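Local coordinates for acyl-coenzyme A oxidase 3 (Yarrowia lipolytica, PDB 5YS9), which oxidises saturated acyl-CoA substrates to (2E)-enoyl-CoA with a bound FAD, passing electrons to oxygen to give hydrogen peroxide in peroxisomal beta-oxidation, at residues Leu463-Gly468 with Ile556-His561; Gln471-His476 with Gly520-Ala525; Trp642-Asn645 with Gly649-Asp652. All blocks are in the same frame, centred on the assembly; numbering follows the deposited sequence.

How the interactions relate
None of the three contacts holds a hydrogen bond across its segments, so the set illustrates how side-chain packing can join neighbouring elements in separate parts of a largely helical chain. All touching residues of interaction 1 are buried, while interactions 2 and 3 each include one partly exposed residue, Gln523 and Asn650. Interactions 1 and 2 share helix 458-477, which meets helix 547-573 in the first and helix 507-534 in the second; they touch where Ile556 CD1 packs on Ala521 CB at 4.0 Å. In both, a sulfur side chain reaches polar groups whose strongest partners are elsewhere. Interaction 3, on the opposite side of the chain's centre, is local: an isoleucine folds against the backbone of the loop following its own helix.

Interaction 1: Leu463-Gly468 with Ile556-His561; sequences LSMGRG and IHTRKH
Met465 reaches from helix 458-477 to His557 and Thr558 on helix 547-573, and the end of its thioether makes the whole contact. The terminal methyl lies in the plane of the imidazole, at its edge, with Met465 CE 3.6 Å from His557 CD2. The sulfur stands farther back, Met465 SD being 5.2 Å from the centroid of the His557 ring and 72° off the ring normal, so this oblique sulfur-aromatic pair meets the rim of the ring. His557 turns that rim outward because its CG is anti to the backbone N (chi1 169°), while the orientation of the ring is fixed by hydrogen bonds between ND1 and Tyr488 OH and between NE2 and Ser407 OG.

Thr558 offers its hydroxyl to the same methyl, but the modelled separation of Met465 CE and Thr558 OG1 is too short to be trusted. With chi1 at 130°, away from any staggered value, the methionine may be imperfectly placed. The hydroxyl is already engaged within its own helix, bonding to Ala554 O, and Thr558 also packs on Leu411 and Phe414 of helix 391-428.

Two residues before Met465, Leu463 touches FAD, yet the Met465 side chain remains about 13 Å from the cofactor. The contact therefore joins the helix that borders the FAD site to the more C-terminal helices of the acyl-CoA oxidase fold. With both imidazole nitrogens bonded elsewhere, what His557 turns to the methionine is its CD2 carbon edge, consistent with a mainly dispersive contact.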
ATOM      1  N   LEU A 463      10.330   5.761  17.240  1.00 36.54           N
ATOM      2  CA  LEU A 463      11.075   5.226  18.387  1.00 39.46           C
ATOM      3  C   LEU A 463      11.914   6.292  19.117  1.00 41.49           C
ATOM      4  O   LEU A 463      12.050   6.210  20.325  1.00 45.01           O
ATOM      5  CB  LEU A 463      11.969   4.053  17.989  1.00 36.74           C
ATOM      6  CG  LEU A 463      11.255   2.809  17.459  1.00 41.84           C
ATOM      7  CD1 LEU A 463      12.274   1.763  17.001  1.00 44.15           C
ATOM      8  CD2 LEU A 463      10.287   2.170  18.445  1.00 41.42           C
ATOM      9  N   SER A 464      12.464   7.266  18.392  1.00 40.87           N
ATOM     10  CA  SER A 464      13.179   8.373  18.998  1.00 43.20           C
ATOM     11  C   SER A 464      12.254   9.259  19.737  1.00 43.31           C
ATOM     12  O   SER A 464      12.566   9.696  20.828  1.00 45.21           O
ATOM     13  CB  SER A 464      13.858   9.256  17.971  1.00 44.79           C
ATOM     14  OG  SER A 464      14.750   8.486  17.244  1.00 51.48           O
ATOM     15  N   MET A 465      11.134   9.588  19.115  1.00 41.00           N
ATOM     16  CA  MET A 465      10.239  10.481  19.764  1.00 39.76           C
ATOM     17  C   MET A 465       9.640   9.809  20.990  1.00 36.17           C
ATOM     18  O   MET A 465       9.462  10.487  21.977  1.00 35.89           O
ATOM     19  CB  MET A 465       9.213  11.085  18.805  1.00 42.76           C
ATOM     20  CG  MET A 465       7.774  10.993  19.269  1.00 46.18           C
ATOM     21  SD  MET A 465       6.790  12.353  18.740  1.00 52.37           S
ATOM     22  CE  MET A 465       5.247  11.486  18.678  1.00 56.63           C
ATOM     23  N   GLY A 466       9.375   8.497  20.917  1.00 36.75           N
ATOM     24  CA  GLY A 466       8.892   7.674  22.059  1.00 36.31           C
ATOM     25  C   GLY A 466       9.838   7.633  23.248  1.00 35.02           C
ATOM     26  O   GLY A 466       9.417   7.768  24.374  1.00 33.99           O
ATOM     27  N   ARG A 467      11.127   7.455  22.968  1.00 37.06           N
ATOM     28  CA  ARG A 467      12.207   7.682  23.929  1.00 37.66           C
ATOM     29  C   ARG A 467      12.206   9.133  24.400  1.00 38.43           C
ATOM     30  O   ARG A 467      12.309   9.378  25.597  1.00 41.27           O
ATOM     31  CB  ARG A 467      13.567   7.309  23.326  1.00 41.11           C
ATOM     32  CG  ARG A 467      14.800   7.563  24.204  1.00 46.02           C
ATOM     33  CD  ARG A 467      16.145   7.211  23.567  1.00 45.24           C
ATOM     34  NE  ARG A 467      16.387   8.043  22.382  1.00 51.34           N
ATOM     35  CZ  ARG A 467      16.770   7.613  21.159  1.00 55.47           C
ATOM     36  NH1 ARG A 467      17.011   6.312  20.910  1.00 58.96           N
ATOM     37  NH2 ARG A 467      16.934   8.497  20.164  1.00 47.95           N
ATOM     38  N   GLY A 468      12.077  10.088  23.489  1.00 34.62           N
ATOM     39  CA  GLY A 468      12.032  11.482  23.860  1.00 35.12           C
ATOM     40  C   GLY A 468      10.904  11.873  24.830  1.00 39.14           C
ATOM     41  O   GLY A 468      11.061  12.804  25.629  1.00 39.16           O
ATOM     42  N   ILE A 556       0.234   7.443  20.343  1.00 34.99           N
ATOM     43  CA  ILE A 556      -0.900   8.015  21.052  1.00 35.60           C
ATOM     44  C   ILE A 556      -0.743   9.520  21.180  1.00 34.49           C
ATOM     45  O   ILE A 556      -1.693  10.270  20.991  1.00 33.58           O
ATOM     46  CB  ILE A 556      -1.179   7.321  22.401  1.00 35.63           C
ATOM     47  CG1 ILE A 556      -1.562   5.868  22.166  1.00 36.59           C
ATOM     48  CG2 ILE A 556      -2.356   7.979  23.103  1.00 35.97           C
ATOM     49  CD1 ILE A 556      -1.060   4.909  23.234  1.00 41.39           C
ATOM     50  N   HIS A 557       0.461   9.963  21.449  1.00 34.69           N
ATOM     51  CA  HIS A 557       0.710  11.390  21.540  1.00 39.97           C
ATOM     52  C   HIS A 557       0.439  12.146  20.215  1.00 40.72           C
ATOM     53  O   HIS A 557      -0.117  13.248  20.226  1.00 38.62           O
ATOM     54  CB  HIS A 557       2.149  11.593  22.035  1.00 42.63           C
ATOM     55  CG  HIS A 557       2.652  12.997  21.930  1.00 46.96           C
ATOM     56  ND1 HIS A 557       2.336  13.970  22.848  1.00 49.04           N
ATOM     57  CD2 HIS A 557       3.495  13.571  21.035  1.00 48.41           C
ATOM     58  CE1 HIS A 557       2.959  15.089  22.513  1.00 53.65           C
ATOM     59  NE2 HIS A 557       3.684  14.867  21.428  1.00 48.84           N
ATOM     60  N   THR A 558       0.861  11.562  19.090  1.00 38.82           N
ATOM     61  CA  THR A 558       0.624  12.139  17.784  1.00 37.15           C
ATOM     62  C   THR A 558      -0.888  12.189  17.486  1.00 38.27           C
ATOM     63  O   THR A 558      -1.420  13.181  16.974  1.00 38.69           O
ATOM     64  CB  THR A 558       1.414  11.359  16.712  1.00 39.06           C
ATOM     65  OG1 THR A 558       2.809  11.348  17.072  1.00 31.70           O
ATOM     66  CG2 THR A 558       1.268  12.018  15.310  1.00 37.98           C
ATOM     67  N   ARG A 559      -1.604  11.143  17.845  1.00 36.45           N
ATOM     68  CA  ARG A 559      -3.019  11.134  17.588  1.00 37.17           C
ATOM     69  C   ARG A 559      -3.779  12.233  18.337  1.00 40.29           C
ATOM     70  O   ARG A 559      -4.691  12.912  17.790  1.00 35.93           O
ATOM     71  CB  ARG A 559      -3.602   9.762  17.950  1.00 36.31           C
ATOM     72  CG  ARG A 559      -4.917   9.486  17.276  1.00 37.15           C
ATOM     73  CD  ARG A 559      -4.903  10.054  15.853  1.00 37.61           C
ATOM     74  NE  ARG A 559      -5.833   9.362  15.015  1.00 40.82           N
ATOM     75  CZ  ARG A 559      -5.564   8.306  14.277  1.00 38.36           C
ATOM     76  NH1 ARG A 559      -4.387   7.773  14.253  1.00 39.36           N
ATOM     77  NH2 ARG A 559      -6.522   7.764  13.570  1.00 47.02           N
ATOM     78  N   LYS A 560      -3.386  12.378  19.589  1.00 40.55           N
ATOM     79  CA  LYS A 560      -3.895  13.385  20.469  1.00 40.41           C
ATOM     80  C   LYS A 560      -3.533  14.756  19.938  1.00 37.41           C
ATOM     81  O   LYS A 560      -4.357  15.643  19.943  1.00 38.59           O
ATOM     82  CB  LYS A 560      -3.349  13.148  21.877  1.00 45.79           C
ATOM     83  CG  LYS A 560      -3.538  14.297  22.840  1.00 50.51           C
ATOM     84  CD  LYS A 560      -2.229  14.997  23.123  1.00 54.08           C
ATOM     85  CE  LYS A 560      -2.283  16.445  22.699  1.00 54.85           C
ATOM     86  NZ  LYS A 560      -0.951  16.930  22.266  1.00 64.59           N
ATOM     87  N   HIS A 561      -2.317  14.925  19.441  1.00 35.87           N
ATOM     88  CA  HIS A 561      -1.964  16.212  18.812  1.00 41.27           C
ATOM     89  C   HIS A 561      -2.822  16.607  17.567  1.00 38.74           C
ATOM     90  O   HIS A 561      -3.208  17.768  17.423  1.00 40.71           O
ATOM     91  CB  HIS A 561      -0.437  16.333  18.543  1.00 47.46           C
ATOM     92  CG  HIS A 561       0.018  17.755  18.447  1.00 60.97           C
ATOM     93  ND1 HIS A 561      -0.100  18.644  19.499  1.00 73.20           N
ATOM     94  CD2 HIS A 561       0.514  18.466  17.406  1.00 66.14           C
ATOM     95  CE1 HIS A 561       0.329  19.835  19.114  1.00 81.60           C
ATOM     96  NE2 HIS A 561       0.710  19.753  17.850  1.00 78.49           N
TER

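Interaction 2: Gln471-His476 with Gly520-Ala525; sequences QSCLGH and GAIQRA
Cys473 of helix 458-477 meets Ile522 and Gln523 of helix 507-534, a small residue set against two neighbours with quite different side chains. The helices come close here, with the CA atoms of Cys473 and Gln523 only 7.0 Å apart, and a side chain of two atoms suffices to bridge them.

Followed outward, Cys473 first makes an apolar contact: its CB rests 3.7 Å from Ile522 CG2. That methyl branch is directed at the cysteine, while the rest of Ile522 belongs to a wider buried cluster that includes Leu469 on helix 458-477 and Cys553 on helix 547-573. One bond farther along, the thiol lies anti to the backbone nitrogen (chi1 178°), a torsion that extends it toward helix 507-534. There Cys473 SG is still 4.0 Å from Ile522 CG2, but its nearest neighbour on 520-525 is polar, Gln523 OE1 at 3.1 Å.

The sulfur approaches the amide from above its plane, displaced toward the oxygen end; the angle at OE1 between CD and the sulfur is about 103°. Cys473 SG accordingly lies farther from the other amide atoms, 3.6 Å from Gln523 CD and 3.9 Å from Gln523 NE2. The glutamine chain gets there by bending at chi2 (-69°), which brings its end nearer the other helix although its CB does not point that way. Its oxygen is held by a hydrogen bond from Arg477 NH2, just beyond the cysteine's own segment.

A single cysteine thus works on two fronts, apolar at CB and polarisable at SG. Because the arginine holds the amide oxygen, the sulfur is probably a close, soft neighbour to that group and not its main partner.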
ATOM      1  N   GLN A 471      11.868  10.561  28.406  1.00 45.14           N
ATOM      2  CA  GLN A 471      12.841  11.514  28.928  1.00 45.18           C
ATOM      3  C   GLN A 471      12.203  12.830  29.347  1.00 44.78           C
ATOM      4  O   GLN A 471      12.596  13.383  30.381  1.00 45.87           O
ATOM      5  CB  GLN A 471      13.988  11.767  27.948  1.00 42.52           C
ATOM      6  CG  GLN A 471      14.950  10.584  27.824  1.00 46.71           C
ATOM      7  CD  GLN A 471      15.845  10.667  26.575  1.00 47.61           C
ATOM      8  OE1 GLN A 471      15.467  11.267  25.555  1.00 45.35           O
ATOM      9  NE2 GLN A 471      17.037  10.086  26.663  1.00 42.90           N
ATOM     10  N   SER A 472      11.225  13.320  28.580  1.00 41.70           N
ATOM     11  CA  SER A 472      10.491  14.543  28.981  1.00 43.64           C
ATOM     12  C   SER A 472       9.696  14.359  30.296  1.00 46.26           C
ATOM     13  O   SER A 472       9.718  15.233  31.148  1.00 44.34           O
ATOM     14  CB  SER A 472       9.555  15.007  27.871  1.00 41.64           C
ATOM     15  OG  SER A 472      10.301  15.669  26.878  1.00 42.26           O
ATOM     16  N   CYS A 473       9.004  13.220  30.409  1.00 44.13           N
ATOM     17  CA  CYS A 473       8.211  12.849  31.568  1.00 42.46           C
ATOM     18  C   CYS A 473       9.106  12.672  32.793  1.00 46.36           C
ATOM     19  O   CYS A 473       8.817  13.247  33.813  1.00 42.67           O
ATOM     20  CB  CYS A 473       7.466  11.561  31.287  1.00 41.78           C
ATOM     21  SG  CYS A 473       6.430  10.820  32.598  1.00 42.96           S
ATOM     22  N   LEU A 474      10.189  11.903  32.671  1.00 50.18           N
ATOM     23  CA  LEU A 474      11.190  11.715  33.758  1.00 47.84           C
ATOM     24  C   LEU A 474      11.886  13.026  34.178  1.00 45.03           C
ATOM     25  O   LEU A 474      11.983  13.302  35.363  1.00 41.70           O
ATOM     26  CB  LEU A 474      12.235  10.666  33.354  1.00 49.72           C
ATOM     27  CG  LEU A 474      13.224  10.157  34.405  1.00 53.76           C
ATOM     28  CD1 LEU A 474      12.582   9.609  35.693  1.00 52.92           C
ATOM     29  CD2 LEU A 474      14.046   9.066  33.753  1.00 52.72           C
ATOM     30  N   GLY A 475      12.320  13.853  33.222  1.00 41.80           N
ATOM     31  CA  GLY A 475      12.844  15.186  33.550  1.00 38.71           C
ATOM     32  C   GLY A 475      11.834  16.109  34.248  1.00 39.93           C
ATOM     33  O   GLY A 475      12.233  16.952  35.045  1.00 42.77           O
ATOM     34  N   HIS A 476      10.554  15.968  33.958  1.00 37.05           N
ATOM     35  CA  HIS A 476       9.536  16.691  34.691  1.00 39.37           C
ATOM     36  C   HIS A 476       9.451  16.282  36.161  1.00 41.01           C
ATOM     37  O   HIS A 476       9.310  17.109  37.038  1.00 36.58           O
ATOM     38  CB  HIS A 476       8.185  16.518  34.013  1.00 40.02           C
ATOM     39  CG  HIS A 476       7.077  17.273  34.670  1.00 39.30           C
ATOM     40  ND1 HIS A 476       7.049  18.644  34.734  1.00 39.88           N
ATOM     41  CD2 HIS A 476       5.960  16.846  35.293  1.00 43.27           C
ATOM     42  CE1 HIS A 476       5.965  19.030  35.374  1.00 40.41           C
ATOM     43  NE2 HIS A 476       5.287  17.958  35.722  1.00 42.19           N
ATOM     44  N   GLY A 520      -1.415   8.309  30.254  1.00 36.01           N
ATOM     45  CA  GLY A 520      -1.394   6.976  30.830  1.00 37.25           C
ATOM     46  C   GLY A 520      -0.255   6.177  30.299  1.00 37.14           C
ATOM     47  O   GLY A 520       0.569   5.697  31.045  1.00 46.80           O
ATOM     48  N   ALA A 521      -0.178   6.085  28.990  1.00 37.95           N
ATOM     49  CA  ALA A 521       0.816   5.258  28.361  1.00 39.52           C
ATOM     50  C   ALA A 521       2.229   5.755  28.687  1.00 39.05           C
ATOM     51  O   ALA A 521       3.108   4.955  29.005  1.00 38.08           O
ATOM     52  CB  ALA A 521       0.579   5.244  26.860  1.00 41.60           C
ATOM     53  N   ILE A 522       2.427   7.069  28.639  1.00 38.81           N
ATOM     54  CA  ILE A 522       3.748   7.665  28.914  1.00 41.59           C
ATOM     55  C   ILE A 522       4.188   7.557  30.389  1.00 42.95           C
ATOM     56  O   ILE A 522       5.351   7.230  30.674  1.00 39.17           O
ATOM     57  CB  ILE A 522       3.786   9.150  28.487  1.00 43.43           C
ATOM     58  CG1 ILE A 522       3.653   9.238  26.977  1.00 41.14           C
ATOM     59  CG2 ILE A 522       5.077   9.853  28.971  1.00 43.26           C
ATOM     60  CD1 ILE A 522       3.307  10.612  26.455  1.00 42.97           C
ATOM     61  N   GLN A 523       3.286   7.853  31.324  1.00 43.53           N
ATOM     62  CA  GLN A 523       3.626   7.682  32.755  1.00 43.50           C
ATOM     63  C   GLN A 523       3.978   6.215  33.080  1.00 45.12           C
ATOM     64  O   GLN A 523       4.959   5.969  33.807  1.00 50.21           O
ATOM     65  CB  GLN A 523       2.512   8.174  33.686  1.00 41.62           C
ATOM     66  CG  GLN A 523       2.092   9.654  33.547  1.00 42.03           C
ATOM     67  CD  GLN A 523       3.116  10.669  33.999  1.00 37.98           C
ATOM     68  OE1 GLN A 523       4.098  10.321  34.630  1.00 40.72           O
ATOM     69  NE2 GLN A 523       2.883  11.942  33.674  1.00 36.39           N
ATOM     70  N   ARG A 524       3.231   5.250  32.538  1.00 43.84           N
ATOM     71  CA  ARG A 524       3.501   3.822  32.866  1.00 49.39           C
ATOM     72  C   ARG A 524       4.828   3.379  32.249  1.00 46.06           C
ATOM     73  O   ARG A 524       5.651   2.727  32.908  1.00 45.61           O
ATOM     74  CB  ARG A 524       2.339   2.889  32.470  1.00 50.19           C
ATOM     75  CG  ARG A 524       1.271   2.787  33.577  1.00 57.10           C
ATOM     76  CD  ARG A 524      -0.065   2.166  33.149  1.00 63.01           C
ATOM     77  NE  ARG A 524       0.013   1.629  31.787  1.00 66.02           N
ATOM     78  CZ  ARG A 524      -0.594   2.123  30.700  1.00 62.74           C
ATOM     79  NH1 ARG A 524      -1.432   3.153  30.755  1.00 62.11           N
ATOM     80  NH2 ARG A 524      -0.369   1.544  29.529  1.00 62.58           N
ATOM     81  N   ALA A 525       5.050   3.795  31.009  1.00 40.69           N
ATOM     82  CA  ALA A 525       6.327   3.541  30.328  1.00 43.38           C
ATOM     83  C   ALA A 525       7.498   4.200  31.055  1.00 39.03           C
ATOM     84  O   ALA A 525       8.555   3.613  31.158  1.00 39.98           O
ATOM     85  CB  ALA A 525       6.283   4.000  28.864  1.00 41.05           C
TER

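Interaction 3: Trp642-Asn645 with Gly649-Asp652; sequences WFIN and GNYD
Ile644 packs against Gly649 across a tight reversal of the chain, in which the short helix 641-644 ends and the loop leading to helix 655-666 doubles back beside it. Such a helix-terminating turn shows how a single side chain can meet the backbone that follows it, since only three residues separate the two segments.

Trp642 opens the segment and points its CB away from the returning loop. Its ring turns instead to the next residue, with Trp642 CE3 standing 3.7 Å above the plane of the Phe643 ring, over its centre. Phe643 is buried against Met59 and Leu62 of helix 49-63, so this side of the turn is joined to helix 49-63.

Ile644 faces the loop. Its CG2 branch, anti to the backbone N as chi1 of -68° requires, comes 3.6 Å from Gly649 C and 4.2 Å from Asn650 N, lying alongside the peptide that links those two residues. A bend at chi2 (-77°) leaves CD1 beside the same carbonyl, 4.0 Å from Gly649 O. The fit is close: a beta carbon on Gly649 would fall 3.0 Å from Ile644 CG2, an evident clash. Were Ile644 replaced by an alanine, a gap would probably open beside the Gly649 carbonyl and the packing on Thr322 and Ile323 of helix 300-330 would be lost.

Asn645 then leaves the helix with a positive phi of 51°, in the left-handed region, and swings the chain into its return. Helix 300-330 grips both limbs of the reversal: Arg319 NE bonds to Ile644 O, and Arg326 NH1 bonds to Gly649 O, the oxygen that Ile644 CG2 touches at 3.4 Å.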
ATOM      1  N   TRP A 642      -7.409  19.454 -13.861  1.00 31.56           N
ATOM      2  CA  TRP A 642      -6.010  19.223 -14.168  1.00 30.76           C
ATOM      3  C   TRP A 642      -5.270  18.641 -12.962  1.00 33.80           C
ATOM      4  O   TRP A 642      -4.452  17.730 -13.161  1.00 31.17           O
ATOM      5  CB  TRP A 642      -5.387  20.509 -14.642  1.00 31.03           C
ATOM      6  CG  TRP A 642      -3.973  20.434 -15.200  1.00 35.34           C
ATOM      7  CD1 TRP A 642      -3.617  20.271 -16.510  1.00 29.23           C
ATOM      8  CD2 TRP A 642      -2.736  20.574 -14.455  1.00 31.12           C
ATOM      9  NE1 TRP A 642      -2.270  20.292 -16.613  1.00 31.67           N
ATOM     10  CE2 TRP A 642      -1.698  20.485 -15.378  1.00 30.54           C
ATOM     11  CE3 TRP A 642      -2.428  20.751 -13.102  1.00 32.68           C
ATOM     12  CZ2 TRP A 642      -0.350  20.558 -15.007  1.00 29.86           C
ATOM     13  CZ3 TRP A 642      -1.067  20.851 -12.715  1.00 31.84           C
ATOM     14  CH2 TRP A 642      -0.055  20.766 -13.676  1.00 33.34           C
ATOM     15  N   PHE A 643      -5.581  19.127 -11.735  1.00 34.94           N
ATOM     16  CA  PHE A 643      -4.945  18.631 -10.462  1.00 32.52           C
ATOM     17  C   PHE A 643      -5.487  17.289 -10.007  1.00 32.70           C
ATOM     18  O   PHE A 643      -4.766  16.482  -9.371  1.00 27.12           O
ATOM     19  CB  PHE A 643      -5.047  19.640  -9.290  1.00 32.51           C
ATOM     20  CG  PHE A 643      -4.082  20.769  -9.392  1.00 30.58           C
ATOM     21  CD1 PHE A 643      -2.808  20.647  -8.899  1.00 34.12           C
ATOM     22  CD2 PHE A 643      -4.421  21.927 -10.055  1.00 30.87           C
ATOM     23  CE1 PHE A 643      -1.879  21.688  -9.041  1.00 34.24           C
ATOM     24  CE2 PHE A 643      -3.518  22.973 -10.190  1.00 30.11           C
ATOM     25  CZ  PHE A 643      -2.248  22.854  -9.683  1.00 32.02           C
ATOM     26  N   ILE A 644      -6.756  17.071 -10.300  1.00 33.82           N
ATOM     27  CA  ILE A 644      -7.410  15.817 -10.042  1.00 32.56           C
ATOM     28  C   ILE A 644      -6.797  14.718 -10.880  1.00 33.28           C
ATOM     29  O   ILE A 644      -6.550  13.638 -10.395  1.00 33.27           O
ATOM     30  CB  ILE A 644      -8.914  15.943 -10.350  1.00 35.51           C
ATOM     31  CG1 ILE A 644      -9.574  16.878  -9.342  1.00 33.85           C
ATOM     32  CG2 ILE A 644      -9.601  14.591 -10.369  1.00 36.71           C
ATOM     33  CD1 ILE A 644      -9.813  16.254  -8.000  1.00 34.47           C
ATOM     34  N   ASN A 645      -6.593  15.009 -12.157  1.00 32.75           N
ATOM     35  CA  ASN A 645      -5.888  14.140 -13.079  1.00 33.00           C
ATOM     36  C   ASN A 645      -6.417  12.719 -13.067  1.00 31.28           C
ATOM     37  O   ASN A 645      -5.654  11.774 -13.122  1.00 30.90           O
ATOM     38  CB  ASN A 645      -4.382  14.179 -12.855  1.00 33.85           C
ATOM     39  CG  ASN A 645      -3.593  13.828 -14.101  1.00 31.57           C
ATOM     40  OD1 ASN A 645      -2.425  13.541 -14.026  1.00 37.27           O
ATOM     41  ND2 ASN A 645      -4.236  13.853 -15.241  1.00 27.48           N
ATOM     42  N   GLY A 649     -12.838  11.369 -11.184  1.00 28.47           N
ATOM     43  CA  GLY A 649     -12.847  12.463 -10.236  1.00 29.41           C
ATOM     44  C   GLY A 649     -13.112  13.880 -10.725  1.00 30.41           C
ATOM     45  O   GLY A 649     -12.957  14.816  -9.971  1.00 30.34           O
ATOM     46  N   ASN A 650     -13.475  14.055 -11.986  1.00 30.89           N
ATOM     47  CA  ASN A 650     -13.728  15.405 -12.528  1.00 33.09           C
ATOM     48  C   ASN A 650     -14.889  16.121 -11.832  1.00 30.22           C
ATOM     49  O   ASN A 650     -15.821  15.463 -11.270  1.00 31.80           O
ATOM     50  CB  ASN A 650     -13.952  15.384 -14.048  1.00 32.35           C
ATOM     51  CG  ASN A 650     -12.701  14.995 -14.825  1.00 33.71           C
ATOM     52  OD1 ASN A 650     -11.569  15.115 -14.340  1.00 34.02           O
ATOM     53  ND2 ASN A 650     -12.909  14.506 -16.051  1.00 34.86           N
ATOM     54  N   TYR A 651     -14.859  17.438 -11.887  1.00 28.67           N
ATOM     55  CA  TYR A 651     -15.783  18.269 -11.154  1.00 29.08           C
ATOM     56  C   TYR A 651     -17.236  18.025 -11.540  1.00 33.67           C
ATOM     57  O   TYR A 651     -18.094  17.941 -10.685  1.00 28.23           O
ATOM     58  CB  TYR A 651     -15.434  19.730 -11.416  1.00 28.77           C
ATOM     59  CG  TYR A 651     -16.308  20.706 -10.698  1.00 32.43           C
ATOM     60  CD1 TYR A 651     -15.981  21.151  -9.443  1.00 29.32           C
ATOM     61  CD2 TYR A 651     -17.463  21.182 -11.272  1.00 32.90           C
ATOM     62  CE1 TYR A 651     -16.773  22.036  -8.776  1.00 29.55           C
ATOM     63  CE2 TYR A 651     -18.263  22.071 -10.605  1.00 34.51           C
ATOM     64  CZ  TYR A 651     -17.907  22.491  -9.354  1.00 34.43           C
ATOM     65  OH  TYR A 651     -18.687  23.378  -8.678  1.00 36.74           O
ATOM     66  N   ASP A 652     -17.504  17.887 -12.830  1.00 33.28           N
ATOM     67  CA  ASP A 652     -18.864  17.723 -13.305  1.00 36.30           C
ATOM     68  C   ASP A 652     -19.519  16.389 -12.975  1.00 38.08           C
ATOM     69  O   ASP A 652     -20.722  16.264 -13.022  1.00 43.49           O
ATOM     70  CB  ASP A 652     -19.029  18.151 -14.767  1.00 35.88           C
ATOM     71  CG  ASP A 652     -18.589  17.114 -15.749  1.00 34.43           C
ATOM     72  OD1 ASP A 652     -17.952  16.137 -15.375  1.00 37.86           O
ATOM     73  OD2 ASP A 652     -18.884  17.285 -16.925  1.00 38.75           O
TER